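Local atomic coordinates of ribulose-5-phosphate reductase 1 (Staphylococcus aureus, PDB entry 6XHK), a protein that catalyses the NADPH-dependent reduction of D-ribulose 5-phosphate to D-ribitol 5-phosphate, a step in making the ribitol phosphate wall teichoic acid of the cell wall. Residues 243-254 with 268-279; 306-317 with 332-341. All coordinates share one frame; numbering follows the deposited sequence.

Contact 1 of 2, residues 243-254 with 268-279; sequences IDYISPEGSIAL and LVLEKGLTLIGS
Lys272 reaches across from the end of helix 266-272 and donates hydrogen bonds to three carbonyl oxygens at the end of helix 232-245. Its CG stands beside the backbone N (chi1 -73°), and the rest of the chain is extended, so NZ arrives at the end of a straight arm. NZ lies 3.0 Å from Ile243 O and 2.8 Å from Ile246 O, in the carbonyl plane of each. It also lies 2.8 Å from Asp244 O, but well above the plane of the Asp244 carbonyl. The ammonium thus meets carbonyls of the last turn and of the residue just after it, whose partial negative charge would suit it.

Around the lysine the contact is apolar. Ile243 turns CG2 onto Leu268, 3.6 Å from its CB, and sends CD1 to Val269 CG2. Ile246 has CG1 anti to the backbone N (chi1 -172°). This leaves CG2 facing the fork of Leu274, 3.7 Å from CD2 and nearly as close to CD1. The two side chains lie alongside one another and point opposite ways.

The chain then passes through a type II turn, Ser247 to Gly250. Glu249 N binds Lys272 O at 2.7 Å, just before the Schellman turn at Gly273. Beyond it the strands pair in parallel, from Thr275 N on Gly250 O to Ser279 N on Leu254 O. Leu254 lays CD2 3.9 Å from Leu276 CB on the face that also carries Ile252. Ser251, Thr275, Ala253 and Ile277 occupy the other face.

Strand 251-254, helix 266-272 and strand 275-278 form a beta-alpha-beta crossover of the Rossmann-type domain. Strand 275-278 is outermost at this end of the sheet, and strand 251-254 also pairs with strand 225-228. Ile252 and Leu254 pack on helix 232-245, while Ile277 and Ser279 touch helix 143-155.

Contact 2 of 2, residues 306-317 with 332-341; sequences LLKGQEFEIATI and WGKTVLKWIM
Ile314, on the strand beside 334-339, meets Leu337, Lys338 O, Trp339 and Met341. CB lies near Lys338 O and Trp339 CE3. CG1 stands beside the backbone N (chi1 -48°) and passes Leu337 CB at 4.0 Å. The chain bends again at chi2, and CD1 ends 3.9 Å from Leu337 CD2. The other branch, CG2, points to the C-terminus: it is 3.6 Å from Met341 CE and 4.0 Å from Trp339 CZ3, which it meets obliquely. Met341 CG lies over one face of the Trp339 ring.

Phe312 lies on the same face of the sheet as Ile314, Leu337 and Trp339. Its ring edge meets Thr335 CG2, and its CB touches Leu337 CD2. On the other face of the sheet, with Glu311 and Val336, Glu313 and Lys338 run alongside each other in the same direction. Glu313 CG packs on Lys338 CD, and OE2 makes a salt bridge with Lys338 NZ at 3.5 Å.

At the other end Trp332 NE1 donates to Leu306 O (2.9 Å) in the plane of the indole, with a nearly straight N-H...O angle of 169°. Leu307 CD2 lies over the rim of one face, near CZ2, and the ring also stacks with His204.

The strands run parallel, and a beta bulge shifts their register between Lys308 and Glu311. Gly309 N binds Lys334 O at 2.7 Å, and Val336 N binds Gln310 O. Helix 318-328 connects the strands and touches Phe312, Ile314 and Leu337.

The polar ends have different roles. Glu313 and Lys338 pair within the contact. Lys334 turns its bent chain away: NZ forms a salt bridge with Glu65 and hydrogen bonds to Ile37 O and to the hydroxyl of the group added to Cys38. Lys334 thus pairs with one predicted zinc ligand and sits beside another position, which is modified in this crystal.

Contacts 1 and 2 are both parallel beta-alpha-beta pairings, but they lie on opposite sides of the chain's centre. Their centres are about 38 Å apart and their nearest atoms about 15 Å, so they do not touch. Contact 1 belongs to the Rossmann-type cofactor-binding sheet. Contact 2 belongs to the mixed sheet that includes strand 28-36. The bound NADPH relates them. Ser279, at the end of contact 1, accepts a hydrogen bond from N7N of the cofactor at its carbonyl O. The side chains of Ser279 and of Lys334 in contact 2 are each about 6 Å from NADPH. The Lys334 side chain is also about 3 Å from that of Glu65 and about 7 Å from that of Glu144, both predicted zinc ligands.

Contact 1 of 2, residues 243-254 with 268-279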
loop_
_atom_site.group_PDB
_atom_site.type_symbol
_atom_site.label_atom_id
_atom_site.label_comp_id
_atom_site.label_asym_id
_atom_site.label_seq_id
_atom_site.Cartn_x
_atom_site.Cartn_y
_atom_site.Cartn_z
ATOM N N ILE A 243 18.636 9.406 10.558
ATOM C CA ILE A 243 19.199 9.583 11.893
ATOM C C ILE A 243 20.162 10.772 11.896
ATOM O O ILE A 243 20.084 11.656 12.758
ATOM C CB ILE A 243 19.875 8.277 12.368
ATOM C CG1 ILE A 243 18.854 7.239 12.856
ATOM C CG2 ILE A 243 20.889 8.549 13.478
ATOM C CD1 ILE A 243 19.456 5.873 13.095
ATOM N N ASP A 244 21.046 10.838 10.891
ATOM C CA ASP A 244 22.083 11.873 10.875
ATOM C C ASP A 244 21.511 13.269 10.684
ATOM O O ASP A 244 21.971 14.222 11.324
ATOM C CB ASP A 244 23.129 11.592 9.799
ATOM C CG ASP A 244 23.928 10.342 10.078
ATOM O OD1 ASP A 244 23.486 9.503 10.886
ATOM O OD2 ASP A 244 25.040 10.219 9.532
ATOM N N TYR A 245 20.521 13.422 9.811
ATOM C CA TYR A 245 20.071 14.759 9.438
ATOM C C TYR A 245 18.904 15.283 10.278
ATOM O O TYR A 245 18.596 16.476 10.204
ATOM C CB TYR A 245 19.686 14.797 7.943
ATOM C CG TYR A 245 20.863 14.778 6.967
ATOM C CD1 TYR A 245 21.429 13.575 6.554
ATOM C CD2 TYR A 245 21.435 15.973 6.495
ATOM C CE1 TYR A 245 22.510 13.546 5.688
ATOM C CE2 TYR A 245 22.520 15.961 5.626
ATOM C CZ TYR A 245 23.053 14.739 5.231
ATOM O OH TYR A 245 24.126 14.703 4.371
ATOM N N ILE A 246 18.259 14.460 11.083
ATOM C CA ILE A 246 17.001 14.876 11.698
ATOM C C ILE A 246 17.280 15.763 12.910
ATOM O O ILE A 246 18.249 15.549 13.658
ATOM C CB ILE A 246 16.132 13.645 12.055
ATOM C CG1 ILE A 246 14.743 14.085 12.518
ATOM C CG2 ILE A 246 16.797 12.746 13.102
ATOM C CD1 ILE A 246 13.863 12.963 12.878
ATOM N N SER A 247 16.426 16.768 13.108
ATOM C CA SER A 247 16.535 17.620 14.286
ATOM C C SER A 247 16.518 16.788 15.569
ATOM O O SER A 247 15.839 15.751 15.637
ATOM C CB SER A 247 15.405 18.652 14.322
ATOM O OG SER A 247 15.618 19.665 13.352
ATOM N N PRO A 248 17.241 17.213 16.603
ATOM C CA PRO A 248 17.275 16.439 17.846
ATOM C C PRO A 248 15.916 16.416 18.516
ATOM O O PRO A 248 15.152 17.384 18.455
ATOM C CB PRO A 248 18.302 17.179 18.688
ATOM C CG PRO A 248 19.147 17.862 17.702
ATOM C CD PRO A 248 18.242 18.285 16.610
ATOM N N GLU A 249 15.629 15.279 19.143
ATOM C CA GLU A 249 14.344 14.939 19.736
ATOM C C GLU A 249 13.274 14.669 18.691
ATOM O O GLU A 249 12.090 14.601 19.030
ATOM C CB GLU A 249 13.878 16.011 20.730
ATOM C CG GLU A 249 14.519 15.860 22.104
ATOM C CD GLU A 249 13.846 16.697 23.180
ATOM O OE1 GLU A 249 13.996 17.945 23.160
ATOM O OE2 GLU A 249 13.161 16.098 24.043
ATOM N N GLY A 250 13.667 14.465 17.427
ATOM C CA GLY A 250 12.693 14.156 16.396
ATOM C C GLY A 250 12.209 12.712 16.437
ATOM O O GLY A 250 12.845 11.828 17.019
ATOM N N SER A 251 11.057 12.468 15.803
ATOM C CA SER A 251 10.511 11.119 15.685
ATOM C C SER A 251 10.629 10.592 14.257
ATOM O O SER A 251 10.630 11.350 13.286
ATOM C CB SER A 251 9.054 11.081 16.136
ATOM O OG SER A 251 8.880 11.769 17.359
ATOM N N ILE A 252 10.730 9.271 14.140
ATOM C CA ILE A 252 10.880 8.600 12.852
ATOM C C ILE A 252 9.913 7.424 12.750
ATOM O O ILE A 252 9.888 6.550 13.624
ATOM C CB ILE A 252 12.315 8.107 12.648
ATOM C CG1 ILE A 252 13.240 9.302 12.561
ATOM C CG2 ILE A 252 12.385 7.274 11.393
ATOM C CD1 ILE A 252 14.689 8.914 12.418
ATOM N N ALA A 253 9.142 7.395 11.664
ATOM C CA ALA A 253 8.203 6.318 11.361
ATOM C C ALA A 253 8.843 5.335 10.389
ATOM O O ALA A 253 9.285 5.721 9.300
ATOM C CB ALA A 253 6.904 6.868 10.774
ATOM N N LEU A 254 8.891 4.067 10.794
ATOM C CA LEU A 254 9.508 3.003 10.014
ATOM C C LEU A 254 8.404 2.322 9.213
ATOM O O LEU A 254 7.413 1.866 9.792
ATOM C CB LEU A 254 10.207 1.999 10.932
ATOM C CG LEU A 254 11.579 2.361 11.519
ATOM C CD1 LEU A 254 12.640 2.544 10.417
ATOM C CD2 LEU A 254 11.489 3.601 12.401
ATOM N N LEU A 268 23.815 7.696 17.995
ATOM C CA LEU A 268 23.162 8.950 17.615
ATOM C C LEU A 268 21.692 9.011 18.007
ATOM O O LEU A 268 21.167 10.108 18.220
ATOM C CB LEU A 268 23.268 9.167 16.108
ATOM C CG LEU A 268 24.317 10.157 15.626
ATOM C CD1 LEU A 268 25.685 9.612 15.930
ATOM C CD2 LEU A 268 24.156 10.347 14.155
ATOM N N VAL A 269 21.001 7.869 18.045
ATOM C CA VAL A 269 19.634 7.847 18.561
ATOM C C VAL A 269 19.621 8.289 20.011
ATOM O O VAL A 269 18.707 9.003 20.449
ATOM C CB VAL A 269 19.005 6.446 18.392
ATOM C CG1 VAL A 269 17.501 6.491 18.649
ATOM C CG2 VAL A 269 19.272 5.889 17.006
ATOM N N LEU A 270 20.651 7.883 20.764
ATOM C CA LEU A 270 20.846 8.327 22.145
ATOM C C LEU A 270 21.224 9.804 22.226
ATOM O O LEU A 270 20.534 10.607 22.874
ATOM C CB LEU A 270 21.944 7.484 22.781
ATOM C CG LEU A 270 21.487 6.069 23.046
ATOM C CD1 LEU A 270 22.623 5.332 23.659
ATOM C CD2 LEU A 270 20.323 6.129 23.967
ATOM N N GLU A 271 22.360 10.162 21.610
ATOM C CA GLU A 271 22.873 11.523 21.696
ATOM C C GLU A 271 21.829 12.528 21.247
ATOM O O GLU A 271 21.812 13.659 21.738
ATOM C CB GLU A 271 24.161 11.661 20.869
ATOM N N LYS A 272 20.924 12.128 20.347
ATOM C CA LYS A 272 19.937 13.041 19.784
ATOM C C LYS A 272 18.533 12.859 20.338
ATOM O O LYS A 272 17.668 13.683 20.037
ATOM C CB LYS A 272 19.866 12.886 18.274
ATOM C CG LYS A 272 21.001 13.419 17.472
ATOM C CD LYS A 272 20.439 13.770 16.113
ATOM C CE LYS A 272 21.474 14.208 15.129
ATOM N NZ LYS A 272 20.812 14.411 13.837
ATOM N N GLY A 273 18.273 11.811 21.111
ATOM C CA GLY A 273 16.974 11.669 21.736
ATOM C C GLY A 273 15.877 11.283 20.780
ATOM O O GLY A 273 14.715 11.655 20.986
ATOM N N LEU A 274 16.216 10.530 19.738
ATOM C CA LEU A 274 15.287 10.221 18.664
ATOM C C LEU A 274 14.302 9.142 19.102
ATOM O O LEU A 274 14.637 8.223 19.861
ATOM C CB LEU A 274 16.057 9.750 17.439
ATOM C CG LEU A 274 17.091 10.747 16.938
ATOM C CD1 LEU A 274 17.737 10.197 15.693
ATOM C CD2 LEU A 274 16.485 12.135 16.687
ATOM N N THR A 275 13.067 9.259 18.608
ATOM C CA THR A 275 12.040 8.233 18.800
ATOM C C THR A 275 11.744 7.555 17.462
ATOM O O THR A 275 11.426 8.227 16.474
ATOM C CB THR A 275 10.760 8.833 19.394
ATOM O OG1 THR A 275 11.073 9.528 20.602
ATOM C CG2 THR A 275 9.809 7.751 19.752
ATOM N N LEU A 276 11.846 6.231 17.431
ATOM C CA LEU A 276 11.609 5.431 16.229
ATOM C C LEU A 276 10.379 4.564 16.433
ATOM O O LEU A 276 10.343 3.765 17.371
ATOM C CB LEU A 276 12.813 4.551 15.900
ATOM C CG LEU A 276 14.049 5.223 15.308
ATOM C CD1 LEU A 276 14.631 6.226 16.240
ATOM C CD2 LEU A 276 15.088 4.162 15.013
ATOM N N ILE A 277 9.386 4.704 15.550
ATOM C CA ILE A 277 8.092 4.036 15.689
ATOM C C ILE A 277 7.885 3.122 14.473
ATOM O O ILE A 277 8.012 3.587 13.322
ATOM C CB ILE A 277 6.952 5.060 15.789
ATOM C CG1 ILE A 277 7.271 6.097 16.858
ATOM C CG2 ILE A 277 5.682 4.355 16.237
ATOM C CD1 ILE A 277 6.182 7.116 17.060
ATOM N N GLY A 278 7.575 1.866 14.716
ATOM C CA GLY A 278 7.301 0.905 13.646
ATOM C C GLY A 278 5.806 0.806 13.376
ATOM O O GLY A 278 5.007 0.721 14.310
ATOM N N SER A 279 5.448 0.842 12.086
ATOM C CA SER A 279 4.058 0.773 11.636
ATOM C C SER A 279 3.932 -0.239 10.501
ATOM O O SER A 279 4.685 -0.172 9.522
ATOM C CB SER A 279 3.564 2.150 11.174
ATOM O OG SER A 279 2.243 2.077 10.660
#

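Contact 2 of 2, residues 306-317 with 332-341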
loop_
_atom_site.group_PDB
_atom_site.type_symbol
_atom_site.label_atom_id
_atom_site.label_comp_id
_atom_site.label_asym_id
_atom_site.label_seq_id
_atom_site.Cartn_x
_atom_site.Cartn_y
_atom_site.Cartn_z
ATOM N N LEU A 306 -1.874 9.338 -10.663
ATOM C CA LEU A 306 -0.522 9.351 -11.221
ATOM C C LEU A 306 0.296 8.124 -10.856
ATOM O O LEU A 306 1.351 7.920 -11.472
ATOM C CB LEU A 306 0.237 10.607 -10.793
ATOM C CG LEU A 306 0.021 11.826 -11.678
ATOM C CD1 LEU A 306 0.410 11.457 -13.103
ATOM C CD2 LEU A 306 -1.428 12.306 -11.630
ATOM N N LEU A 307 -0.156 7.315 -9.891
ATOM C CA LEU A 307 0.511 6.064 -9.554
ATOM C C LEU A 307 0.072 4.897 -10.413
ATOM O O LEU A 307 0.826 3.921 -10.527
ATOM C CB LEU A 307 0.255 5.663 -8.106
ATOM C CG LEU A 307 1.370 5.901 -7.102
ATOM C CD1 LEU A 307 0.815 5.624 -5.723
ATOM C CD2 LEU A 307 2.611 5.069 -7.392
ATOM N N LYS A 308 -1.145 4.949 -10.971
ATOM C CA LYS A 308 -1.642 3.883 -11.835
ATOM C C LYS A 308 -0.668 3.703 -12.987
ATOM O O LYS A 308 -0.555 4.577 -13.853
ATOM C CB LYS A 308 -3.052 4.191 -12.360
ATOM C CG LYS A 308 -3.670 3.115 -13.284
ATOM C CD LYS A 308 -5.071 3.561 -13.719
ATOM C CE LYS A 308 -5.753 2.623 -14.696
ATOM N NZ LYS A 308 -6.991 3.273 -15.201
ATOM N N GLY A 309 0.068 2.598 -12.972
ATOM C CA GLY A 309 0.979 2.282 -14.047
ATOM C C GLY A 309 0.239 1.677 -15.218
ATOM O O GLY A 309 -0.462 2.389 -15.942
ATOM N N GLN A 310 0.365 0.368 -15.406
ATOM C CA GLN A 310 -0.300 -0.325 -16.495
ATOM C C GLN A 310 -1.498 -1.127 -15.978
ATOM O O GLN A 310 -1.499 -1.600 -14.841
ATOM C CB GLN A 310 0.707 -1.222 -17.221
ATOM C CG GLN A 310 0.434 -1.374 -18.715
ATOM C CD GLN A 310 1.603 -1.981 -19.477
ATOM O OE1 GLN A 310 2.692 -2.183 -18.926
ATOM N NE2 GLN A 310 1.364 -2.320 -20.738
ATOM N N GLU A 311 -2.540 -1.236 -16.812
ATOM C CA GLU A 311 -3.771 -1.958 -16.503
ATOM C C GLU A 311 -3.876 -3.191 -17.400
ATOM O O GLU A 311 -3.459 -3.169 -18.563
ATOM C CB GLU A 311 -5.019 -1.082 -16.711
ATOM C CG GLU A 311 -6.197 -1.397 -15.799
ATOM C CD GLU A 311 -7.515 -0.762 -16.245
ATOM O OE1 GLU A 311 -7.870 -0.874 -17.438
ATOM O OE2 GLU A 311 -8.196 -0.135 -15.414
ATOM N N PHE A 312 -4.429 -4.275 -16.857
ATOM C CA PHE A 312 -4.523 -5.535 -17.589
ATOM C C PHE A 312 -5.897 -6.154 -17.386
ATOM O O PHE A 312 -6.381 -6.230 -16.255
ATOM C CB PHE A 312 -3.428 -6.514 -17.145
ATOM C CG PHE A 312 -2.072 -6.174 -17.675
ATOM C CD1 PHE A 312 -1.696 -6.567 -18.945
ATOM C CD2 PHE A 312 -1.186 -5.414 -16.928
ATOM C CE1 PHE A 312 -0.444 -6.239 -19.445
ATOM C CE2 PHE A 312 0.055 -5.083 -17.428
ATOM C CZ PHE A 312 0.425 -5.500 -18.689
ATOM N N GLU A 313 -6.534 -6.575 -18.478
ATOM C CA GLU A 313 -7.807 -7.279 -18.381
ATOM C C GLU A 313 -7.513 -8.775 -18.310
ATOM O O GLU A 313 -6.902 -9.335 -19.228
ATOM C CB GLU A 313 -8.739 -6.948 -19.556
ATOM C CG GLU A 313 -9.319 -5.511 -19.555
ATOM C CD GLU A 313 -10.409 -5.284 -20.610
ATOM O OE1 GLU A 313 -10.802 -6.255 -21.297
ATOM O OE2 GLU A 313 -10.870 -4.124 -20.751
ATOM N N ILE A 314 -7.935 -9.415 -17.219
ATOM C CA ILE A 314 -7.549 -10.787 -16.905
ATOM C C ILE A 314 -8.723 -11.702 -17.224
ATOM O O ILE A 314 -9.688 -11.794 -16.454
ATOM C CB ILE A 314 -7.117 -10.936 -15.440
ATOM C CG1 ILE A 314 -6.115 -9.839 -15.045
ATOM C CG2 ILE A 314 -6.509 -12.300 -15.216
ATOM C CD1 ILE A 314 -4.909 -9.721 -15.958
ATOM N N ALA A 315 -8.632 -12.397 -18.355
ATOM C CA ALA A 315 -9.672 -13.310 -18.783
ATOM C C ALA A 315 -9.204 -14.747 -18.934
ATOM O O ALA A 315 -10.051 -15.644 -18.978
ATOM C CB ALA A 315 -10.272 -12.830 -20.106
ATOM N N THR A 316 -7.895 -14.996 -18.999
ATOM C CA THR A 316 -7.298 -16.330 -19.023
ATOM C C THR A 316 -6.122 -16.387 -18.042
ATOM O O THR A 316 -5.738 -15.377 -17.447
ATOM C CB THR A 316 -6.838 -16.711 -20.445
ATOM O OG1 THR A 316 -5.573 -16.099 -20.744
ATOM C CG2 THR A 316 -7.854 -16.267 -21.485
ATOM N N ILE A 317 -5.539 -17.584 -17.875
ATOM C CA ILE A 317 -4.339 -17.734 -17.048
ATOM C C ILE A 317 -3.172 -16.938 -17.623
ATOM O O ILE A 317 -2.409 -16.301 -16.882
ATOM C CB ILE A 317 -3.976 -19.221 -16.889
ATOM C CG1 ILE A 317 -4.937 -19.902 -15.934
ATOM C CG2 ILE A 317 -2.542 -19.374 -16.370
ATOM C CD1 ILE A 317 -4.846 -19.325 -14.543
ATOM N N TRP A 332 7.959 2.721 -12.578
ATOM C CA TRP A 332 7.164 3.553 -11.690
ATOM C C TRP A 332 5.737 3.025 -11.639
ATOM O O TRP A 332 5.204 2.545 -12.648
ATOM C CB TRP A 332 7.144 5.007 -12.188
ATOM C CG TRP A 332 6.063 5.865 -11.586
ATOM C CD1 TRP A 332 4.867 6.184 -12.146
ATOM C CD2 TRP A 332 6.114 6.561 -10.327
ATOM N NE1 TRP A 332 4.148 7.002 -11.304
ATOM C CE2 TRP A 332 4.894 7.254 -10.184
ATOM C CE3 TRP A 332 7.069 6.656 -9.305
ATOM C CZ2 TRP A 332 4.602 8.033 -9.062
ATOM C CZ3 TRP A 332 6.779 7.433 -8.199
ATOM C CH2 TRP A 332 5.555 8.111 -8.084
ATOM N N GLY A 333 5.118 3.124 -10.466
ATOM C CA GLY A 333 3.691 2.938 -10.342
ATOM C C GLY A 333 3.274 1.515 -10.012
ATOM O O GLY A 333 4.076 0.575 -9.964
ATOM N N LYS A 334 1.967 1.380 -9.782
ATOM C CA LYS A 334 1.276 0.129 -9.496
ATOM C C LYS A 334 0.658 -0.459 -10.763
ATOM O O LYS A 334 0.192 0.273 -11.638
ATOM C CB LYS A 334 0.177 0.383 -8.455
ATOM C CG LYS A 334 0.647 0.894 -7.079
ATOM C CD LYS A 334 1.380 -0.178 -6.303
ATOM C CE LYS A 334 0.369 -1.134 -5.699
ATOM N NZ LYS A 334 0.972 -2.266 -4.946
ATOM N N THR A 335 0.652 -1.792 -10.852
ATOM C CA THR A 335 -0.004 -2.529 -11.943
ATOM C C THR A 335 -1.410 -2.980 -11.545
ATOM O O THR A 335 -1.570 -3.794 -10.628
ATOM C CB THR A 335 0.831 -3.747 -12.354
ATOM O OG1 THR A 335 2.190 -3.356 -12.613
ATOM C CG2 THR A 335 0.204 -4.536 -13.510
ATOM N N VAL A 336 -2.427 -2.480 -12.256
ATOM C CA VAL A 336 -3.826 -2.772 -11.947
ATOM C C VAL A 336 -4.319 -3.926 -12.811
ATOM O O VAL A 336 -3.877 -4.120 -13.950
ATOM C CB VAL A 336 -4.709 -1.518 -12.123
ATOM C CG1 VAL A 336 -6.072 -1.749 -11.537
ATOM C CG2 VAL A 336 -4.070 -0.337 -11.424
ATOM N N LEU A 337 -5.231 -4.716 -12.244
ATOM C CA LEU A 337 -5.824 -5.883 -12.892
ATOM C C LEU A 337 -7.333 -5.708 -12.931
ATOM O O LEU A 337 -7.970 -5.589 -11.880
ATOM C CB LEU A 337 -5.451 -7.172 -12.153
ATOM C CG LEU A 337 -3.969 -7.502 -11.956
ATOM C CD1 LEU A 337 -3.817 -8.881 -11.376
ATOM C CD2 LEU A 337 -3.275 -7.469 -13.286
ATOM N N LYS A 338 -7.895 -5.678 -14.148
ATOM C CA LYS A 338 -9.340 -5.668 -14.374
ATOM C C LYS A 338 -9.816 -7.126 -14.399
ATOM O O LYS A 338 -9.484 -7.887 -15.315
ATOM C CB LYS A 338 -9.700 -4.919 -15.663
ATOM C CG LYS A 338 -11.196 -4.582 -15.829
ATOM C CD LYS A 338 -11.464 -3.806 -17.101
ATOM C CE LYS A 338 -12.936 -3.398 -17.243
ATOM N NZ LYS A 338 -13.249 -2.699 -18.545
ATOM N N TRP A 339 -10.568 -7.515 -13.374
ATOM C CA TRP A 339 -10.968 -8.902 -13.172
ATOM C C TRP A 339 -12.229 -9.200 -13.997
ATOM O O TRP A 339 -13.331 -8.733 -13.668
ATOM C CB TRP A 339 -11.194 -9.176 -11.681
ATOM C CG TRP A 339 -11.226 -10.652 -11.349
ATOM C CD1 TRP A 339 -12.317 -11.387 -10.946
ATOM C CD2 TRP A 339 -10.114 -11.553 -11.326
ATOM N NE1 TRP A 339 -11.958 -12.693 -10.736
ATOM C CE2 TRP A 339 -10.608 -12.819 -10.947
ATOM C CE3 TRP A 339 -8.751 -11.419 -11.608
ATOM C CZ2 TRP A 339 -9.784 -13.939 -10.839
ATOM C CZ3 TRP A 339 -7.942 -12.531 -11.505
ATOM C CH2 TRP A 339 -8.459 -13.774 -11.125
ATOM N N ILE A 340 -12.067 -9.995 -15.059
ATOM C CA ILE A 340 -13.193 -10.408 -15.890
ATOM C C ILE A 340 -13.122 -11.910 -16.147
ATOM O O ILE A 340 -13.457 -12.382 -17.240
ATOM C CB ILE A 340 -13.250 -9.616 -17.214
ATOM C CG1 ILE A 340 -12.001 -9.834 -18.062
ATOM C CG2 ILE A 340 -13.370 -8.142 -16.939
ATOM C CD1 ILE A 340 -11.980 -9.020 -19.329
ATOM N N MET A 341 -12.693 -12.671 -15.145
ATOM C CA MET A 341 -12.749 -14.129 -15.212
ATOM C C MET A 341 -14.211 -14.607 -15.082
ATOM O O MET A 341 -14.509 -15.809 -15.041
ATOM C CB MET A 341 -11.888 -14.748 -14.111
ATOM C CG MET A 341 -10.347 -14.629 -14.294
ATOM S SD MET A 341 -9.527 -15.852 -15.366
ATOM C CE MET A 341 -7.806 -15.663 -14.920
#